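Local coordinates for protein putative antitoxin VapB45 (Mycobacterium tuberculosis, PDB 5AF3) that is possibly the antitoxin of a type II toxin-antitoxin system with VapC45 as its cognate toxin, and probably binds DNA, at residues 55-60 with 76-81; 16-21 with 70-75; 199-204 with 225-230; 181-186 with 233-238. One frame throughout, in Å; residues are numbered along the deposited sequence.

Contact 1. Residues 55-60 with 76-81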
loop_
_atom_site.group_PDB
_atom_site.type_symbol
_atom_site.label_atom_id
_atom_site.label_comp_id
_atom_site.label_asym_id
_atom_site.label_seq_id
_atom_site.Cartn_x
_atom_site.Cartn_y
_atom_site.Cartn_z
ATOM N N PRO A 55 -0.563 21.957 17.318
ATOM C CA PRO A 55 -1.149 21.040 16.321
ATOM C C PRO A 55 -1.321 21.674 14.945
ATOM O O PRO A 55 -1.658 22.864 14.852
ATOM C CB PRO A 55 -2.529 20.712 16.913
ATOM C CG PRO A 55 -2.382 20.958 18.369
ATOM C CD PRO A 55 -1.475 22.154 18.461
ATOM N N ILE A 56 -1.109 20.893 13.887
ATOM C CA ILE A 56 -1.420 21.352 12.542
ATOM C C ILE A 56 -2.612 20.631 11.876
ATOM O O ILE A 56 -2.963 20.907 10.719
ATOM C CB ILE A 56 -0.171 21.340 11.597
ATOM C CG1 ILE A 56 0.466 19.952 11.515
ATOM C CG2 ILE A 56 0.849 22.398 12.063
ATOM C CD1 ILE A 56 1.600 19.827 10.423
ATOM N N ILE A 57 -3.227 19.710 12.619
ATOM C CA ILE A 57 -4.526 19.134 12.210
ATOM C C ILE A 57 -5.564 19.242 13.329
ATOM O O ILE A 57 -5.224 19.393 14.506
ATOM C CB ILE A 57 -4.407 17.665 11.735
ATOM C CG1 ILE A 57 -3.946 16.720 12.851
ATOM C CG2 ILE A 57 -3.462 17.580 10.497
ATOM C CD1 ILE A 57 -3.843 15.222 12.415
ATOM N N THR A 58 -6.828 19.158 12.935
ATOM C CA THR A 58 -7.928 19.249 13.897
ATOM C C THR A 58 -8.043 17.896 14.627
ATOM O O THR A 58 -8.258 16.857 13.994
ATOM C CB THR A 58 -9.251 19.663 13.189
ATOM O OG1 THR A 58 -9.032 20.885 12.472
ATOM C CG2 THR A 58 -10.432 19.874 14.208
ATOM N N ALA A 59 -7.834 17.930 15.942
ATOM C CA ALA A 59 -7.942 16.753 16.809
ATOM C C ALA A 59 -8.723 17.115 18.063
ATOM O O ALA A 59 -8.735 18.267 18.483
ATOM C CB ALA A 59 -6.574 16.228 17.186
ATOM N N LEU A 60 -9.353 16.124 18.672
ATOM C CA LEU A 60 -10.179 16.353 19.867
ATOM C C LEU A 60 -9.714 15.381 20.929
ATOM O O LEU A 60 -9.149 14.329 20.584
ATOM C CB LEU A 60 -11.669 16.127 19.541
ATOM C CG LEU A 60 -12.355 17.058 18.515
ATOM C CD1 LEU A 60 -13.360 16.312 17.626
ATOM C CD2 LEU A 60 -13.018 18.267 19.178
ATOM N N ALA A 76 -8.988 15.034 6.817
ATOM C CA ALA A 76 -8.874 15.672 5.506
ATOM C C ALA A 76 -7.607 16.543 5.535
ATOM O O ALA A 76 -6.809 16.511 4.592
ATOM C CB ALA A 76 -10.147 16.555 5.227
ATOM N N GLU A 77 -7.426 17.290 6.627
ATOM C CA GLU A 77 -6.207 18.105 6.830
ATOM C C GLU A 77 -4.953 17.189 6.872
ATOM O O GLU A 77 -3.933 17.466 6.231
ATOM C CB GLU A 77 -6.359 18.916 8.120
ATOM C CG GLU A 77 -7.496 19.968 7.985
ATOM C CD GLU A 77 -7.878 20.641 9.289
ATOM O OE1 GLU A 77 -7.682 20.020 10.361
ATOM O OE2 GLU A 77 -8.346 21.822 9.203
ATOM N N ALA A 78 -5.050 16.072 7.580
ATOM C CA ALA A 78 -3.937 15.092 7.636
ATOM C C ALA A 78 -3.634 14.512 6.249
ATOM O O ALA A 78 -2.469 14.309 5.895
ATOM C CB ALA A 78 -4.227 13.966 8.660
ATOM N N TYR A 79 -4.678 14.260 5.466
ATOM C CA TYR A 79 -4.545 13.729 4.135
ATOM C C TYR A 79 -3.759 14.704 3.248
ATOM O O TYR A 79 -2.809 14.298 2.550
ATOM C CB TYR A 79 -5.903 13.419 3.520
ATOM C CG TYR A 79 -5.850 13.089 2.048
ATOM C CD1 TYR A 79 -5.511 11.802 1.601
ATOM C CD2 TYR A 79 -6.174 14.057 1.100
ATOM C CE1 TYR A 79 -5.489 11.514 0.253
ATOM C CE2 TYR A 79 -6.169 13.775 -0.223
ATOM C CZ TYR A 79 -5.799 12.519 -0.654
ATOM O OH TYR A 79 -5.804 12.287 -2.009
ATOM N N VAL A 80 -4.119 15.981 3.323
ATOM C CA VAL A 80 -3.445 17.010 2.511
ATOM C C VAL A 80 -1.987 17.204 2.943
ATOM O O VAL A 80 -1.106 17.223 2.100
ATOM C CB VAL A 80 -4.214 18.315 2.528
ATOM C CG1 VAL A 80 -3.407 19.460 1.851
ATOM C CG2 VAL A 80 -5.575 18.120 1.755
ATOM N N LEU A 81 -1.749 17.326 4.238
ATOM C CA LEU A 81 -0.392 17.401 4.777
ATOM C C LEU A 81 0.452 16.183 4.395
ATOM O O LEU A 81 1.643 16.300 4.166
ATOM C CB LEU A 81 -0.429 17.518 6.279
ATOM C CG LEU A 81 -0.911 18.849 6.865
ATOM C CD1 LEU A 81 -0.912 18.729 8.361
ATOM C CD2 LEU A 81 0.052 19.984 6.374
#

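Contact 2. Residues 16-21 with 70-75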
loop_
_atom_site.group_PDB
_atom_site.type_symbol
_atom_site.label_atom_id
_atom_site.label_comp_id
_atom_site.label_asym_id
_atom_site.label_seq_id
_atom_site.Cartn_x
_atom_site.Cartn_y
_atom_site.Cartn_z
ATOM N N PRO A 16 -15.031 13.016 17.128
ATOM C CA PRO A 16 -13.826 12.283 16.704
ATOM C C PRO A 16 -14.195 10.915 16.144
ATOM O O PRO A 16 -14.839 10.092 16.819
ATOM C CB PRO A 16 -12.970 12.170 17.972
ATOM C CG PRO A 16 -13.822 12.601 19.098
ATOM C CD PRO A 16 -15.092 13.210 18.588
ATOM N N LEU A 17 -13.787 10.696 14.906
ATOM C CA LEU A 17 -14.228 9.573 14.116
ATOM C C LEU A 17 -13.113 8.536 13.934
ATOM O O LEU A 17 -13.386 7.345 13.728
ATOM C CB LEU A 17 -14.695 10.111 12.753
ATOM C CG LEU A 17 -15.999 9.724 12.062
ATOM C CD1 LEU A 17 -17.211 9.772 13.025
ATOM C CD2 LEU A 17 -16.238 10.625 10.839
ATOM N N TYR A 18 -11.856 8.988 14.020
ATOM C CA TYR A 18 -10.709 8.157 13.685
ATOM C C TYR A 18 -9.704 8.137 14.828
ATOM O O TYR A 18 -9.383 9.177 15.384
ATOM C CB TYR A 18 -10.029 8.682 12.404
ATOM C CG TYR A 18 -10.928 8.808 11.197
ATOM C CD1 TYR A 18 -11.200 7.701 10.408
ATOM C CD2 TYR A 18 -11.531 10.023 10.862
ATOM C CE1 TYR A 18 -12.033 7.791 9.308
ATOM C CE2 TYR A 18 -12.363 10.139 9.757
ATOM C CZ TYR A 18 -12.628 9.010 8.990
ATOM O OH TYR A 18 -13.428 9.079 7.878
ATOM N N THR A 19 -9.212 6.946 15.203
ATOM C CA THR A 19 -8.059 6.870 16.115
ATOM C C THR A 19 -6.846 7.203 15.231
ATOM O O THR A 19 -6.969 7.143 14.008
ATOM C CB THR A 19 -7.837 5.443 16.646
ATOM O OG1 THR A 19 -7.435 4.594 15.557
ATOM C CG2 THR A 19 -9.105 4.879 17.305
ATOM N N LEU A 20 -5.679 7.482 15.831
ATOM C CA LEU A 20 -4.487 7.761 15.004
ATOM C C LEU A 20 -4.010 6.515 14.274
ATOM O O LEU A 20 -3.496 6.612 13.172
ATOM C CB LEU A 20 -3.349 8.419 15.776
ATOM C CG LEU A 20 -3.676 9.762 16.467
ATOM C CD1 LEU A 20 -2.498 10.249 17.265
ATOM C CD2 LEU A 20 -4.174 10.860 15.500
ATOM N N ALA A 21 -4.183 5.360 14.907
ATOM C CA ALA A 21 -3.901 4.060 14.288
ATOM C C ALA A 21 -4.663 3.859 12.961
ATOM O O ALA A 21 -4.071 3.469 11.933
ATOM C CB ALA A 21 -4.242 2.922 15.305
ATOM N N LEU A 70 -9.535 12.206 15.607
ATOM C CA LEU A 70 -9.726 13.101 14.464
ATOM C C LEU A 70 -11.176 13.132 13.988
ATOM O O LEU A 70 -11.736 12.112 13.582
ATOM C CB LEU A 70 -8.814 12.686 13.314
ATOM C CG LEU A 70 -7.334 12.489 13.649
ATOM C CD1 LEU A 70 -6.581 12.111 12.339
ATOM C CD2 LEU A 70 -6.780 13.747 14.292
ATOM N N PRO A 71 -11.763 14.326 13.982
ATOM C CA PRO A 71 -13.044 14.476 13.280
ATOM C C PRO A 71 -12.739 14.415 11.773
ATOM O O PRO A 71 -11.536 14.418 11.381
ATOM C CB PRO A 71 -13.547 15.853 13.753
ATOM C CG PRO A 71 -12.275 16.639 14.081
ATOM C CD PRO A 71 -11.249 15.594 14.550
ATOM N N PHE A 72 -13.760 14.353 10.927
ATOM C CA PHE A 72 -13.527 14.193 9.499
ATOM C C PHE A 72 -12.684 15.321 8.874
ATOM O O PHE A 72 -11.804 15.074 8.013
ATOM C CB PHE A 72 -14.822 14.015 8.690
ATOM C CG PHE A 72 -14.568 13.725 7.262
ATOM C CD1 PHE A 72 -14.231 12.425 6.851
ATOM C CD2 PHE A 72 -14.565 14.749 6.320
ATOM C CE1 PHE A 72 -13.962 12.185 5.495
ATOM C CE2 PHE A 72 -14.293 14.504 4.975
ATOM C CZ PHE A 72 -13.992 13.212 4.566
ATOM N N VAL A 73 -12.965 16.558 9.279
ATOM C CA VAL A 73 -12.134 17.683 8.806
ATOM C C VAL A 73 -10.637 17.467 9.135
ATOM O O VAL A 73 -9.763 17.856 8.306
ATOM C CB VAL A 73 -12.639 19.086 9.318
ATOM C CG1 VAL A 73 -12.424 19.229 10.793
ATOM C CG2 VAL A 73 -11.970 20.234 8.501
ATOM N N GLY A 74 -10.343 16.900 10.309
ATOM C CA GLY A 74 -8.970 16.608 10.738
ATOM C C GLY A 74 -8.279 15.541 9.881
ATOM O O GLY A 74 -7.071 15.629 9.592
ATOM N N ILE A 75 -8.999 14.480 9.519
ATOM C CA ILE A 75 -8.388 13.492 8.619
ATOM C C ILE A 75 -8.144 14.080 7.216
ATOM O O ILE A 75 -7.181 13.705 6.523
ATOM C CB ILE A 75 -9.143 12.117 8.565
ATOM C CG1 ILE A 75 -8.106 11.009 8.275
ATOM C CG2 ILE A 75 -10.246 12.112 7.525
ATOM C CD1 ILE A 75 -8.670 9.604 8.373
#

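Contact 3. Residues 199-204 with 225-230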
loop_
_atom_site.group_PDB
_atom_site.type_symbol
_atom_site.label_atom_id
_atom_site.label_comp_id
_atom_site.label_asym_id
_atom_site.label_seq_id
_atom_site.Cartn_x
_atom_site.Cartn_y
_atom_site.Cartn_z
ATOM N N ASP A 199 -17.108 3.363 -2.859
ATOM C CA ASP A 199 -18.037 4.484 -3.154
ATOM C C ASP A 199 -19.283 3.930 -3.887
ATOM O O ASP A 199 -20.404 4.408 -3.688
ATOM C CB ASP A 199 -17.326 5.505 -4.042
ATOM C CG ASP A 199 -18.139 6.785 -4.262
ATOM O OD1 ASP A 199 -18.863 7.218 -3.326
ATOM O OD2 ASP A 199 -17.970 7.361 -5.357
ATOM N N GLY A 200 -19.059 2.932 -4.736
ATOM C CA GLY A 200 -20.088 2.411 -5.629
ATOM C C GLY A 200 -21.170 1.573 -4.968
ATOM O O GLY A 200 -22.290 1.489 -5.490
ATOM N N SER A 201 -20.863 0.944 -3.836
ATOM C CA SER A 201 -21.900 0.168 -3.096
ATOM C C SER A 201 -22.104 0.577 -1.634
ATOM O O SER A 201 -23.015 0.075 -0.977
ATOM C CB SER A 201 -21.521 -1.316 -3.164
ATOM O OG SER A 201 -20.330 -1.531 -2.403
ATOM N N GLY A 202 -21.233 1.454 -1.102
ATOM C CA GLY A 202 -21.279 1.853 0.303
ATOM C C GLY A 202 -20.831 0.785 1.291
ATOM O O GLY A 202 -20.968 0.951 2.512
ATOM N N VAL A 203 -20.236 -0.305 0.767
ATOM C CA VAL A 203 -19.722 -1.392 1.621
ATOM C C VAL A 203 -18.318 -1.116 2.159
ATOM O O VAL A 203 -17.475 -0.676 1.415
ATOM C CB VAL A 203 -19.703 -2.742 0.837
ATOM C CG1 VAL A 203 -18.998 -3.873 1.642
ATOM C CG2 VAL A 203 -21.137 -3.113 0.421
ATOM N N ARG A 204 -18.123 -1.375 3.454
ATOM C CA ARG A 204 -16.807 -1.252 4.092
ATOM C C ARG A 204 -15.874 -2.267 3.462
ATOM O O ARG A 204 -16.208 -3.458 3.380
ATOM C CB ARG A 204 -16.928 -1.459 5.583
ATOM C CG ARG A 204 -17.591 -0.281 6.311
ATOM C CD ARG A 204 -17.564 -0.457 7.831
ATOM N NE ARG A 204 -17.533 -1.877 8.151
ATOM C CZ ARG A 204 -17.133 -2.387 9.306
ATOM N NH1 ARG A 204 -16.764 -1.573 10.296
ATOM N NH2 ARG A 204 -17.124 -3.714 9.476
ATOM N N TYR A 225 -21.388 -8.305 -2.588
ATOM C CA TYR A 225 -21.045 -7.007 -1.983
ATOM C C TYR A 225 -21.127 -5.819 -2.955
ATOM O O TYR A 225 -20.771 -4.686 -2.609
ATOM C CB TYR A 225 -19.687 -7.070 -1.239
ATOM C CG TYR A 225 -19.815 -7.939 0.004
ATOM C CD1 TYR A 225 -20.221 -7.402 1.228
ATOM C CD2 TYR A 225 -19.590 -9.320 -0.066
ATOM C CE1 TYR A 225 -20.388 -8.217 2.371
ATOM C CE2 TYR A 225 -19.761 -10.127 1.047
ATOM C CZ TYR A 225 -20.134 -9.576 2.273
ATOM O OH TYR A 225 -20.314 -10.430 3.362
ATOM N N GLY A 226 -21.592 -6.097 -4.170
ATOM C CA GLY A 226 -21.961 -5.028 -5.123
ATOM C C GLY A 226 -20.783 -4.335 -5.774
ATOM O O GLY A 226 -20.830 -3.138 -6.042
ATOM N N VAL A 227 -19.707 -5.090 -5.988
ATOM C CA VAL A 227 -18.507 -4.558 -6.631
ATOM C C VAL A 227 -18.147 -5.570 -7.697
ATOM O O VAL A 227 -18.859 -6.562 -7.892
ATOM C CB VAL A 227 -17.308 -4.394 -5.630
ATOM C CG1 VAL A 227 -17.529 -3.218 -4.723
ATOM C CG2 VAL A 227 -17.099 -5.643 -4.814
ATOM N N THR A 228 -17.034 -5.322 -8.379
ATOM C CA THR A 228 -16.562 -6.211 -9.404
ATOM C C THR A 228 -15.381 -7.026 -8.841
ATOM O O THR A 228 -14.799 -6.610 -7.829
ATOM C CB THR A 228 -16.207 -5.359 -10.642
ATOM O OG1 THR A 228 -16.320 -6.143 -11.833
ATOM C CG2 THR A 228 -14.852 -4.834 -10.517
ATOM N N PRO A 229 -15.058 -8.217 -9.432
ATOM C CA PRO A 229 -13.847 -8.946 -9.018
ATOM C C PRO A 229 -12.567 -8.138 -9.138
ATOM O O PRO A 229 -11.719 -8.197 -8.230
ATOM C CB PRO A 229 -13.836 -10.177 -9.952
ATOM C CG PRO A 229 -15.267 -10.409 -10.244
ATOM C CD PRO A 229 -15.834 -9.008 -10.420
ATOM N N ASP A 230 -12.420 -7.378 -10.224
ATOM C CA ASP A 230 -11.239 -6.514 -10.387
ATOM C C ASP A 230 -11.124 -5.473 -9.275
ATOM O O ASP A 230 -10.033 -5.231 -8.748
ATOM C CB ASP A 230 -11.243 -5.838 -11.749
ATOM C CG ASP A 230 -10.752 -6.767 -12.863
ATOM O OD1 ASP A 230 -10.247 -7.878 -12.562
ATOM O OD2 ASP A 230 -10.872 -6.375 -14.037
#

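Contact 4. Residues 181-186 with 233-238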
loop_
_atom_site.group_PDB
_atom_site.type_symbol
_atom_site.label_atom_id
_atom_site.label_comp_id
_atom_site.label_asym_id
_atom_site.label_seq_id
_atom_site.Cartn_x
_atom_site.Cartn_y
_atom_site.Cartn_z
ATOM N N GLY A 181 -7.098 2.255 -6.067
ATOM C CA GLY A 181 -7.221 2.209 -7.503
ATOM C C GLY A 181 -8.673 2.295 -7.960
ATOM O O GLY A 181 -9.470 3.034 -7.386
ATOM N N ASP A 182 -9.002 1.514 -8.984
ATOM C CA ASP A 182 -10.345 1.516 -9.546
ATOM C C ASP A 182 -11.443 0.928 -8.639
ATOM O O ASP A 182 -12.619 0.976 -9.018
ATOM C CB ASP A 182 -10.354 0.861 -10.940
ATOM C CG ASP A 182 -9.590 1.690 -11.983
ATOM O OD1 ASP A 182 -9.677 2.951 -11.980
ATOM O OD2 ASP A 182 -8.903 1.064 -12.809
ATOM N N ALA A 183 -11.100 0.450 -7.438
ATOM C CA ALA A 183 -12.147 0.133 -6.437
ATOM C C ALA A 183 -12.892 1.390 -5.991
ATOM O O ALA A 183 -13.960 1.294 -5.371
ATOM C CB ALA A 183 -11.575 -0.596 -5.197
ATOM N N ASN A 184 -12.307 2.568 -6.269
ATOM C CA ASN A 184 -12.869 3.846 -5.777
ATOM C C ASN A 184 -13.321 3.808 -4.329
ATOM O O ASN A 184 -14.487 4.000 -4.016
ATOM C CB ASN A 184 -13.974 4.343 -6.722
ATOM C CG ASN A 184 -13.469 4.491 -8.124
ATOM O OD1 ASN A 184 -12.400 5.050 -8.337
ATOM N ND2 ASN A 184 -14.212 3.982 -9.095
ATOM N N VAL A 185 -12.363 3.549 -3.446
ATOM C CA VAL A 185 -12.602 3.493 -2.026
ATOM C C VAL A 185 -12.473 4.903 -1.484
ATOM O O VAL A 185 -11.513 5.637 -1.824
ATOM C CB VAL A 185 -11.636 2.513 -1.338
ATOM C CG1 VAL A 185 -11.631 2.684 0.170
ATOM C CG2 VAL A 185 -12.022 1.057 -1.785
ATOM N N VAL A 186 -13.435 5.254 -0.639
ATOM C CA VAL A 186 -13.510 6.586 -0.036
ATOM C C VAL A 186 -13.621 6.591 1.466
ATOM O O VAL A 186 -14.067 5.612 2.101
ATOM C CB VAL A 186 -14.687 7.412 -0.655
ATOM C CG1 VAL A 186 -14.487 7.606 -2.112
ATOM C CG2 VAL A 186 -16.070 6.715 -0.398
ATOM N N ARG A 233 -9.858 -7.209 -6.141
ATOM C CA ARG A 233 -8.403 -7.421 -6.179
ATOM C C ARG A 233 -7.681 -6.118 -5.836
ATOM O O ARG A 233 -6.717 -6.112 -5.033
ATOM C CB ARG A 233 -7.948 -7.963 -7.538
ATOM C CG ARG A 233 -8.270 -9.444 -7.752
ATOM C CD ARG A 233 -8.173 -9.854 -9.254
ATOM N NE ARG A 233 -8.933 -11.073 -9.462
ATOM C CZ ARG A 233 -10.033 -11.194 -10.201
ATOM N NH1 ARG A 233 -10.525 -10.180 -10.917
ATOM N NH2 ARG A 233 -10.625 -12.373 -10.253
ATOM N N ASP A 234 -8.165 -5.014 -6.424
ATOM C CA ASP A 234 -7.645 -3.673 -6.113
ATOM C C ASP A 234 -7.740 -3.326 -4.631
ATOM O O ASP A 234 -6.791 -2.809 -4.030
ATOM C CB ASP A 234 -8.391 -2.623 -6.956
ATOM C CG ASP A 234 -8.030 -2.691 -8.414
ATOM O OD1 ASP A 234 -7.075 -3.428 -8.766
ATOM O OD2 ASP A 234 -8.711 -2.018 -9.213
ATOM N N ALA A 235 -8.873 -3.610 -4.010
ATOM C CA ALA A 235 -9.006 -3.349 -2.574
ATOM C C ALA A 235 -8.030 -4.193 -1.760
ATOM O O ALA A 235 -7.409 -3.700 -0.845
ATOM C CB ALA A 235 -10.454 -3.582 -2.083
ATOM N N LEU A 236 -7.905 -5.476 -2.099
ATOM C CA LEU A 236 -7.110 -6.375 -1.327
ATOM C C LEU A 236 -5.660 -5.931 -1.258
ATOM O O LEU A 236 -5.025 -6.034 -0.214
ATOM C CB LEU A 236 -7.218 -7.767 -1.969
ATOM C CG LEU A 236 -6.931 -9.038 -1.214
ATOM C CD1 LEU A 236 -7.791 -9.172 0.055
ATOM C CD2 LEU A 236 -7.173 -10.209 -2.233
ATOM N N ASP A 237 -5.167 -5.452 -2.401
ATOM C CA ASP A 237 -3.754 -5.143 -2.706
ATOM C C ASP A 237 -3.365 -3.696 -2.461
ATOM O O ASP A 237 -2.235 -3.299 -2.750
ATOM C CB ASP A 237 -3.457 -5.472 -4.199
ATOM C CG ASP A 237 -3.670 -6.959 -4.561
ATOM O OD1 ASP A 237 -3.451 -7.819 -3.701
ATOM O OD2 ASP A 237 -4.048 -7.261 -5.719
ATOM N N ALA A 238 -4.297 -2.884 -1.973
ATOM C CA ALA A 238 -3.979 -1.491 -1.599
ATOM C C ALA A 238 -2.929 -1.343 -0.464
ATOM O O ALA A 238 -3.123 -1.884 0.620
ATOM C CB ALA A 238 -5.288 -0.714 -1.260
HETATM O O HOH W 1 -6.911 -0.187 -10.001
#

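Contact 1. Residues 55-60 with 76-81
The loop between helix 31-38 and strand 68-70 packs here on the next helix, 72-86: Ile-56, Ile-57 and Thr-58 lie against one face of it, meeting Glu-77, Ala-78 and Leu-81. The polar end of this seam is the carboxylate of Glu-77, whose OE1 is gripped twice by a single residue. Thr-58 N donates to Glu-77 OE1 over 2.8 Å, nearly in line with the C-O bond but bent at the hydrogen (142°). Thr-58 OG1 donates to Glu-77 OE1 over 2.7 Å, from the syn side and 18° out of the carboxylate plane. With His-108 ND1 bonded to Glu-77 OE2, both oxygens of this buried acid are satisfied, which fixes the rotation of the carboxylate. One helical turn on, Leu-81 CD1 enters between two isoleucines: it lies 3.5 Å from Ile-57 CG2 and 3.4 Å from Ile-56 CD1, the latter tighter than a usual methyl contact. CG1 of Ile-56 sits between the backbone N and the carbonyl carbon (chi1 57°), which starts the branch that ends in Ile-56 CD1. The other arm of Ile-57 reaches Ala-78, Ile-57 CD1 to Ala-78 CB at 4.0 Å. Trp-37 and Leu-98 line the same apolar layer. Such packing of a loop across a helix is consistent with the putative DNA-binding helix-turn-helix domain.

Contact 2. Residues 16-21 with 70-75
Tyr-18 lies across Ile-75 at about a right angle, beside a short antiparallel bridge that carries a classic beta bulge in the putative helix-turn-helix domain. The aromatic ring is covered on one face by Ile-75: CD1 stands 3.6 Å from the ring centroid of Tyr-18 and only 8° off the normal, a well-centred CH-pi contact. A second branch of the same residue, Ile-75 CG2, touches Tyr-18 CE2 at 3.7 Å. Phe-72 runs side by side with Tyr-18, both pointing the same way, and the phenol oxygen Tyr-18 OH meets the rim of the Phe-72 ring in its plane, 3.6 Å from CD1. That hydroxyl finds its polar partner beyond the two segments, in Gly-194 O, while Leu-187 of strand 185-187 touches all three side chains. Farther along, Leu-20 crosses Leu-70 at about a right angle and brings CD2 within 4.0 Å of Leu-70 CG; Leu-20 also touches Ala-35 of helix 31-38. In the backbone, Tyr-18 and Leu-70 form a hydrogen-bonded pair in which Leu-70 N donates to Tyr-18 O over 3.0 Å. The bulge gives Leu-70 O two donors on the same face of its carbonyl plane: Leu-17 N at 2.8 Å, well above that plane, and Tyr-18 N at 3.2 Å, tilted 20° from it.

Contact 3. Residues 199-204 with 225-230
Ser-201 OG joins the two segments by donating to Tyr-225 O over 3.2 Å, a rather long bond that meets the carbonyl nearly head-on, with a C=O...OG angle of 164°. The same hydroxyl oxygen, Ser-201 OG, is approached by Val-203 N at 3.4 Å; this bond is weak, but its path from a serine oxygen to the N-H two residues on has the form of an ST turn. The first torsion of Ser-201 places OG between the backbone N and the carbonyl carbon (chi1 68°), where it can face Tyr-225 while staying near the amide of Val-203. Its CB adds a packing contact with the next peptide, Ser-201 CB lying 3.5 Å from Gly-226 O. Gly-226, with positive phi (76°), is where the chain leaves helical geometry after helix 218-225. The short connection through Val-227 and Thr-228 leads into helix 229-236, an arrangement consistent with the helix-turn-helix clan to which the DUF433 family belongs, so the hydroxyl holds a carbonyl at the start of that turn. Val-203 meets the same carbonyl oxygen: CG2 rests 3.4 Å from Tyr-225 O, whereas CG1 touches Tyr-225 CD1 at 3.8 Å. The valine crosses the tyrosine at about a right angle, and Val-208 of helix 206-213 touches both side chains. Val-227 contributes lightly with CG1, 4.0 Å from Ser-201 OG, and its side chain also packs on Phe-198 of the neighbouring strand 197-198.

Contact 4. Residues 181-186 with 233-238
Asp-234, on helix 229-236, the last helix of the DUF433 region, probably a helix-turn-helix, sets its side chain against Ala-183 and Asp-182, in the 3-10 turn leading to strand 185-187. Its CB packs on the turn first, 4.2 Å from Ala-183 CB and 4.1 Å from Ala-183 N. CG lies anti to the carbonyl carbon (chi1 -71°), and beyond it OD2 is the oxygen that approaches the turn. Asp-234 OD2 stops 3.6 Å from Asp-182 N, with no direct hydrogen bond; a water takes the N-H instead, 2.9 Å from Asp-182 N, and donates weakly to Asp-234 OD2 at 2.7 Å. OD2 also packs 3.7 Å from Asp-182 CB. Asp-182 OD2 and Asp-234 OD2 are 4.7 Å apart, and this proximity of like charges could slightly raise the proton affinity of one of them. Gln-231 NE2, one helical turn earlier, bonds Asp-182 O, while Asp-237 hydrogen-bonds His-159 and Tyr-160 of the second subunit. Deeper in, where Phe-198 touches both alanines, Ala-183 CB meets Ala-235 CB at 4.5 Å.

Contacts 1 and 2 are buried and share helix 72-86; they touch through Thr-58 and Leu-60 against Leu-70, Pro-71 and Pro-16, so loop, bridge and helix pack into one continuous unit. Contacts 3 and 4 share helix 229-236 and lie farther out, contact 3 at the surface and contact 4 partly buried; Asp-199 N and Asn-184 O probably hydrogen-bond between them. Chemistry differs with place: contact 1 pairs a buried carboxylate with a methyl layer, contact 2 combines backbone bonds with aromatic packing, contact 3 joins one long hydroxyl bond to valine packing, and contact 4 a weak water bridge to alanine packing. The centres of contacts 1 and 3 are about 28 Å apart.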